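Local coordinates for protein male-specific lethal-3 (Drosophila melanogaster, PDB 3M9Q), which reads a trimethylated lysine of the histone H3 tail through its chromodomain, as part of the histone acetyltransferase complex that doubles transcription from the male X chromosome in flies, at residues V47-N52 with R57-K62; V80-K83 with E87-Q90. The protein carries 1 engineered substitution. All coordinates share one frame; numbering follows the deposited sequence.

Contact 1 (V47-N52 with R57-K62)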
loop_
_atom_site.group_PDB
_atom_site.type_symbol
_atom_site.label_atom_id
_atom_site.label_comp_id
_atom_site.label_asym_id
_atom_site.label_seq_id
_atom_site.Cartn_x
_atom_site.Cartn_y
_atom_site.Cartn_z
ATOM N N VAL A 47 -3.866 -11.249 -1.414
ATOM C CA VAL A 47 -3.356 -11.217 -0.041
ATOM C C VAL A 47 -2.791 -12.593 0.313
ATOM O O VAL A 47 -3.510 -13.592 0.353
ATOM C CB VAL A 47 -4.464 -10.819 0.967
ATOM C CG1 VAL A 47 -3.889 -10.679 2.383
ATOM C CG2 VAL A 47 -5.150 -9.524 0.530
ATOM N N PHE A 48 -1.490 -12.627 0.551
ATOM C CA PHE A 48 -0.758 -13.873 0.789
ATOM C C PHE A 48 -0.231 -13.929 2.209
ATOM O O PHE A 48 0.516 -13.055 2.646
ATOM C CB PHE A 48 0.392 -13.985 -0.217
ATOM C CG PHE A 48 1.209 -15.246 -0.102
ATOM C CD1 PHE A 48 0.617 -16.480 0.104
ATOM C CD2 PHE A 48 2.577 -15.190 -0.260
ATOM C CE1 PHE A 48 1.392 -17.631 0.182
ATOM C CE2 PHE A 48 3.346 -16.332 -0.181
ATOM C CZ PHE A 48 2.756 -17.549 0.040
ATOM N N GLU A 49 -0.641 -14.974 2.911
ATOM C CA GLU A 49 -0.224 -15.218 4.297
ATOM C C GLU A 49 1.062 -16.013 4.325
ATOM O O GLU A 49 1.164 -17.069 3.707
ATOM C CB GLU A 49 -1.314 -15.983 5.042
ATOM C CG GLU A 49 -1.074 -16.166 6.523
ATOM C CD GLU A 49 -2.253 -16.845 7.170
ATOM O OE1 GLU A 49 -3.053 -16.160 7.817
ATOM O OE2 GLU A 49 -2.426 -18.076 6.988
ATOM N N ARG A 50 2.034 -15.488 5.059
ATOM C CA ARG A 50 3.354 -16.100 5.220
ATOM C C ARG A 50 3.728 -16.132 6.688
ATOM O O ARG A 50 3.143 -15.433 7.499
ATOM C CB ARG A 50 4.412 -15.288 4.461
ATOM C CG ARG A 50 4.121 -15.093 2.982
ATOM C CD ARG A 50 5.270 -14.387 2.298
ATOM N NE ARG A 50 6.504 -15.159 2.396
ATOM C CZ ARG A 50 7.714 -14.672 2.147
ATOM N NH1 ARG A 50 7.860 -13.408 1.787
ATOM N NH2 ARG A 50 8.780 -15.448 2.261
ATOM N N ARG A 51 4.710 -16.950 7.025
ATOM C CA ARG A 51 5.283 -16.932 8.364
ATOM C C ARG A 51 6.754 -16.583 8.276
ATOM O O ARG A 51 7.458 -17.018 7.362
ATOM C CB ARG A 51 5.079 -18.269 9.079
ATOM C CG ARG A 51 3.651 -18.471 9.570
ATOM C CD ARG A 51 3.480 -19.788 10.282
ATOM N NE ARG A 51 3.541 -20.908 9.355
ATOM C CZ ARG A 51 3.626 -22.172 9.732
ATOM N NH1 ARG A 51 3.678 -22.470 11.017
ATOM N NH2 ARG A 51 3.676 -23.139 8.830
ATOM N N ASN A 52 7.186 -15.759 9.224
ATOM C CA ASN A 52 8.596 -15.348 9.331
ATOM C C ASN A 52 9.431 -16.348 10.093
ATOM O O ASN A 52 9.004 -17.461 10.387
ATOM C CB ASN A 52 8.759 -13.942 9.927
ATOM C CG ASN A 52 8.247 -13.830 11.354
ATOM O OD1 ASN A 52 8.194 -14.807 12.071
ATOM N ND2 ASN A 52 7.873 -12.628 11.760
ATOM N N ARG A 57 2.896 -14.889 11.675
ATOM C CA ARG A 57 2.276 -14.553 10.396
ATOM C C ARG A 57 2.468 -13.112 9.987
ATOM O O ARG A 57 2.406 -12.191 10.805
ATOM C CB ARG A 57 0.775 -14.829 10.429
ATOM C CG ARG A 57 0.422 -16.284 10.532
ATOM C CD ARG A 57 -1.025 -16.434 10.915
ATOM N NE ARG A 57 -1.425 -17.830 10.904
ATOM C CZ ARG A 57 -2.339 -18.339 11.718
ATOM N NH1 ARG A 57 -2.909 -17.559 12.620
ATOM N NH2 ARG A 57 -2.658 -19.622 11.650
ATOM N N PHE A 58 2.680 -12.932 8.691
ATOM C CA PHE A 58 2.604 -11.608 8.066
ATOM C C PHE A 58 1.961 -11.732 6.702
ATOM O O PHE A 58 1.833 -12.826 6.157
ATOM C CB PHE A 58 3.961 -10.895 7.991
ATOM C CG PHE A 58 4.971 -11.548 7.076
ATOM C CD1 PHE A 58 5.162 -11.062 5.791
ATOM C CD2 PHE A 58 5.745 -12.614 7.498
ATOM C CE1 PHE A 58 6.095 -11.629 4.948
ATOM C CE2 PHE A 58 6.685 -13.178 6.648
ATOM C CZ PHE A 58 6.848 -12.679 5.372
ATOM N N TYR A 59 1.529 -10.597 6.178
ATOM C CA TYR A 59 0.760 -10.555 4.927
ATOM C C TYR A 59 1.463 -9.758 3.848
ATOM O O TYR A 59 1.975 -8.673 4.085
ATOM C CB TYR A 59 -0.667 -10.032 5.188
ATOM C CG TYR A 59 -1.370 -10.988 6.104
ATOM C CD1 TYR A 59 -2.058 -12.086 5.601
ATOM C CD2 TYR A 59 -1.264 -10.855 7.482
ATOM C CE1 TYR A 59 -2.650 -13.007 6.444
ATOM C CE2 TYR A 59 -1.843 -11.777 8.333
ATOM C CZ TYR A 59 -2.534 -12.849 7.809
ATOM O OH TYR A 59 -3.097 -13.764 8.668
ATOM N N GLU A 60 1.492 -10.348 2.662
ATOM C CA GLU A 60 2.010 -9.699 1.465
ATOM C C GLU A 60 0.841 -9.325 0.585
ATOM O O GLU A 60 0.073 -10.183 0.158
ATOM C CB GLU A 60 2.930 -10.630 0.687
ATOM C CG GLU A 60 4.242 -10.898 1.346
ATOM C CD GLU A 60 5.226 -11.569 0.412
ATOM O OE1 GLU A 60 4.795 -12.202 -0.579
ATOM O OE2 GLU A 60 6.432 -11.452 0.677
ATOM N N TYR A 61 0.721 -8.030 0.321
ATOM C CA TYR A 61 -0.366 -7.485 -0.481
ATOM C C TYR A 61 0.136 -7.160 -1.865
ATOM O O TYR A 61 0.890 -6.212 -2.056
ATOM C CB TYR A 61 -0.930 -6.226 0.187
ATOM C CG TYR A 61 -1.422 -6.464 1.602
ATOM C CD1 TYR A 61 -2.743 -6.822 1.854
ATOM C CD2 TYR A 61 -0.566 -6.356 2.687
ATOM C CE1 TYR A 61 -3.198 -7.056 3.147
ATOM C CE2 TYR A 61 -1.014 -6.584 3.981
ATOM C CZ TYR A 61 -2.327 -6.941 4.206
ATOM O OH TYR A 61 -2.788 -7.168 5.487
ATOM N N LYS A 62 -0.251 -7.975 -2.834
ATOM C CA LYS A 62 0.054 -7.665 -4.229
ATOM C C LYS A 62 -0.914 -6.599 -4.695
ATOM O O LYS A 62 -2.131 -6.770 -4.606
ATOM C CB LYS A 62 -0.035 -8.895 -5.138
ATOM C CG LYS A 62 0.522 -8.598 -6.534
ATOM C CD LYS A 62 0.398 -9.734 -7.521
ATOM C CE LYS A 62 1.053 -9.338 -8.835
ATOM N NZ LYS A 62 1.114 -10.458 -9.813
HETATM O O HOH W 1 0.449 -19.159 8.583
#

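Contact 2 (V80-K83 with E87-Q90)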
loop_
_atom_site.group_PDB
_atom_site.type_symbol
_atom_site.label_atom_id
_atom_site.label_comp_id
_atom_site.label_asym_id
_atom_site.label_seq_id
_atom_site.Cartn_x
_atom_site.Cartn_y
_atom_site.Cartn_z
ATOM N N VAL A 80 2.725 0.272 4.445
ATOM C CA VAL A 80 2.781 1.331 3.429
ATOM C C VAL A 80 1.417 1.624 2.817
ATOM O O VAL A 80 1.298 2.468 1.930
ATOM C CB VAL A 80 3.818 1.032 2.323
ATOM C CG1 VAL A 80 5.208 0.826 2.937
ATOM C CG2 VAL A 80 3.412 -0.167 1.477
ATOM N N LEU A 81 0.398 0.943 3.326
ATOM C CA LEU A 81 -0.971 1.078 2.806
ATOM C C LEU A 81 -1.872 1.860 3.747
ATOM O O LEU A 81 -1.756 1.776 4.971
ATOM C CB LEU A 81 -1.570 -0.307 2.552
ATOM C CG LEU A 81 -0.853 -1.149 1.500
ATOM C CD1 LEU A 81 -1.585 -2.482 1.322
ATOM C CD2 LEU A 81 -0.743 -0.386 0.192
ATOM N N LEU A 82 -2.777 2.623 3.151
ATOM C CA LEU A 82 -3.822 3.348 3.866
ATOM C C LEU A 82 -5.186 3.023 3.301
ATOM O O LEU A 82 -5.351 2.855 2.097
ATOM C CB LEU A 82 -3.609 4.856 3.763
ATOM C CG LEU A 82 -2.376 5.452 4.443
ATOM C CD1 LEU A 82 -2.237 6.930 4.105
ATOM C CD2 LEU A 82 -2.410 5.244 5.954
ATOM N N LYS A 83 -6.166 2.984 4.188
ATOM C CA LYS A 83 -7.569 2.863 3.794
ATOM C C LYS A 83 -8.024 4.069 2.974
ATOM O O LYS A 83 -7.561 5.184 3.176
ATOM C CB LYS A 83 -8.451 2.718 5.034
ATOM C CG LYS A 83 -8.262 1.411 5.794
ATOM C CD LYS A 83 -8.896 0.257 5.063
ATOM C CE LYS A 83 -8.646 -1.075 5.745
ATOM N NZ LYS A 83 -9.386 -2.157 5.052
ATOM N N GLU A 87 -10.397 11.216 4.581
ATOM C CA GLU A 87 -9.271 11.872 5.240
ATOM C C GLU A 87 -7.957 11.503 4.543
ATOM O O GLU A 87 -7.093 12.352 4.321
ATOM C CB GLU A 87 -9.234 11.530 6.734
ATOM C CG GLU A 87 -10.396 12.159 7.530
ATOM C CD GLU A 87 -11.784 11.711 7.049
ATOM O OE1 GLU A 87 -12.012 10.487 6.898
ATOM O OE2 GLU A 87 -12.652 12.596 6.826
ATOM N N ASN A 88 -7.824 10.242 4.160
ATOM C CA ASN A 88 -6.602 9.805 3.473
ATOM C C ASN A 88 -6.558 10.280 2.024
ATOM O O ASN A 88 -5.489 10.560 1.489
ATOM C CB ASN A 88 -6.397 8.300 3.588
ATOM C CG ASN A 88 -5.997 7.891 4.991
ATOM O OD1 ASN A 88 -5.376 8.672 5.719
ATOM N ND2 ASN A 88 -6.346 6.679 5.379
ATOM N N ARG A 89 -7.720 10.436 1.405
ATOM C CA ARG A 89 -7.791 11.054 0.079
ATOM C C ARG A 89 -7.304 12.494 0.117
ATOM O O ARG A 89 -6.611 12.973 -0.789
ATOM C CB ARG A 89 -9.213 11.001 -0.483
ATOM C CG ARG A 89 -9.656 9.612 -0.890
ATOM C CD ARG A 89 -11.028 9.623 -1.515
ATOM N NE ARG A 89 -11.553 8.273 -1.650
ATOM C CZ ARG A 89 -12.611 7.938 -2.377
ATOM N NH1 ARG A 89 -13.284 8.847 -3.063
ATOM N NH2 ARG A 89 -12.989 6.685 -2.423
ATOM N N GLN A 90 -7.683 13.198 1.173
ATOM C CA GLN A 90 -7.237 14.580 1.358
ATOM C C GLN A 90 -5.736 14.619 1.615
ATOM O O GLN A 90 -5.031 15.465 1.082
ATOM C CB GLN A 90 -8.002 15.285 2.483
ATOM C CG GLN A 90 -9.464 15.577 2.134
ATOM C CD GLN A 90 -9.640 16.626 1.049
ATOM O OE1 GLN A 90 -8.697 17.332 0.673
ATOM N NE2 GLN A 90 -10.853 16.729 0.533
#

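Contact 1 (V47-N52 with R57-K62)
Phe-48 and Glu-60 trade backbone bonds in both directions near the inner end of this part of the antiparallel beta hairpin, the outer part of the long pair of strands 39-51 and 57-65 in the chromodomain sheet. Phe-48 N reaches Glu-60 O at 2.9 Å. Arg-50 and Phe-58 form the next hydrogen-bonded pair, while Val-47 with Tyr-61, Glu-49 with Tyr-59 and Arg-51 with Arg-57 are the non-hydrogen-bonded pairs. Successive pairs alternate between the two faces.

Apolar packing differs from face to face. Arg-50 CB sits over the Phe-58 ring, 3.9 Å from its centroid, a CH-pi contact; the ring comes under it because Phe-58 CG stands between its own backbone N and carbonyl carbon (chi1 67°). On the other face Val-47 lies alongside Tyr-61, its CG1 3.8 Å from Tyr-61 CE1. Tyr-61 OH is bound by Leu-19 N.

Charged and polar ends make the third set. Tyr-59 OH donates to Glu-49 OE1 at 2.5 Å, taking the anti lone pair; Glu-49 OE1 lies at the edge of the Tyr-59 ring, the carboxylate turned 57° from it. A phenylalanine in place of Tyr-59 would probably leave Glu-49 OE1 without this donor and its carboxylate freer to turn. Arg-57 adds a long, purely electrostatic pairing to the same oxygen, and a water accepts from Arg-57 NE at 3.3 Å, with only a weak bond on to Glu-49 OE2. On the face of Phe-48 and Phe-58, Arg-50 bends at chi3 and brings NH1 to 2.7 Å from Glu-60 OE2, a salt bridge that lies near the guanidinium plane but strikes the carboxylate from above, 55° out of its plane.

Contact 2 (V80-K83 with E87-Q90)
Asn-88 reaches back from the first turn of helix 86-100 to the end of segment 80-83, and its carboxamide carries this join between the last strand of the chromodomain sheet and the domain's C-terminal helix. Its ND2 donates to the backbone O of Lys-83 at 2.9 Å, in a fairly straight bond with an N-H...O angle of 164°. The acceptor lies almost in the amide plane, as suits an N-H of a flat carboxamide, whereas the donor stands 17° off the plane of the Lys-83 carbonyl. The CB of Asn-88 points toward the strand and lies 3.4 Å from Lys-83 O; with CG anti to the carbonyl carbon (chi1 -72°) the carboxamide then swings ND2 onto the same oxygen.

Leu-82 supplies the apolar half. Its side chain crosses that of Asn-88 at about a right angle, with CB 3.7 Å from Asn-88 ND2 and CD1 3.9 Å from Asn-88 OD1. The leucine therefore lines the carboxamide at both its nitrogen and its oxygen, by van der Waals contact alone. Lys-83 takes part mainly through its carbonyl, since its chain leads away from the helix and its NZ is held by a salt bridge to Glu-24 and a hydrogen bond to Leu-19 O.

The buried surface is small, 131 Å² over both segments, so this is a local link between an edge strand and the helix that follows. Thr-85 OG1, in the short connection just before the helix, accepts from Asn-88 N. Strand 81-83 runs antiparallel to strand 25-29, with Leu-82 bonded through its backbone to Leu-27, and Asn-88 also touches Leu-27, so Asn-88 meets residues of both strands.

Contacts 1 and 2 follow each other along the chain, and their centres lie about 21 Å apart on opposite sides of the centre of the chain. Both belong to one five-stranded antiparallel chromodomain sheet: contact 1 pairs two neighbouring strands far out on the long hairpin, whereas contact 2 joins the edge strand 81-83 to the C-terminal helix 86-100. They still meet through the core, where Tyr-61 CB of contact 1 packs on Leu-81 CD1 of contact 2 at 4.0 Å. This domain recognises a trimethylated lysine of the histone H3 tail, but no bound ligand touches either contact; both are structural packing within the domain's sheet and its C-terminal helix.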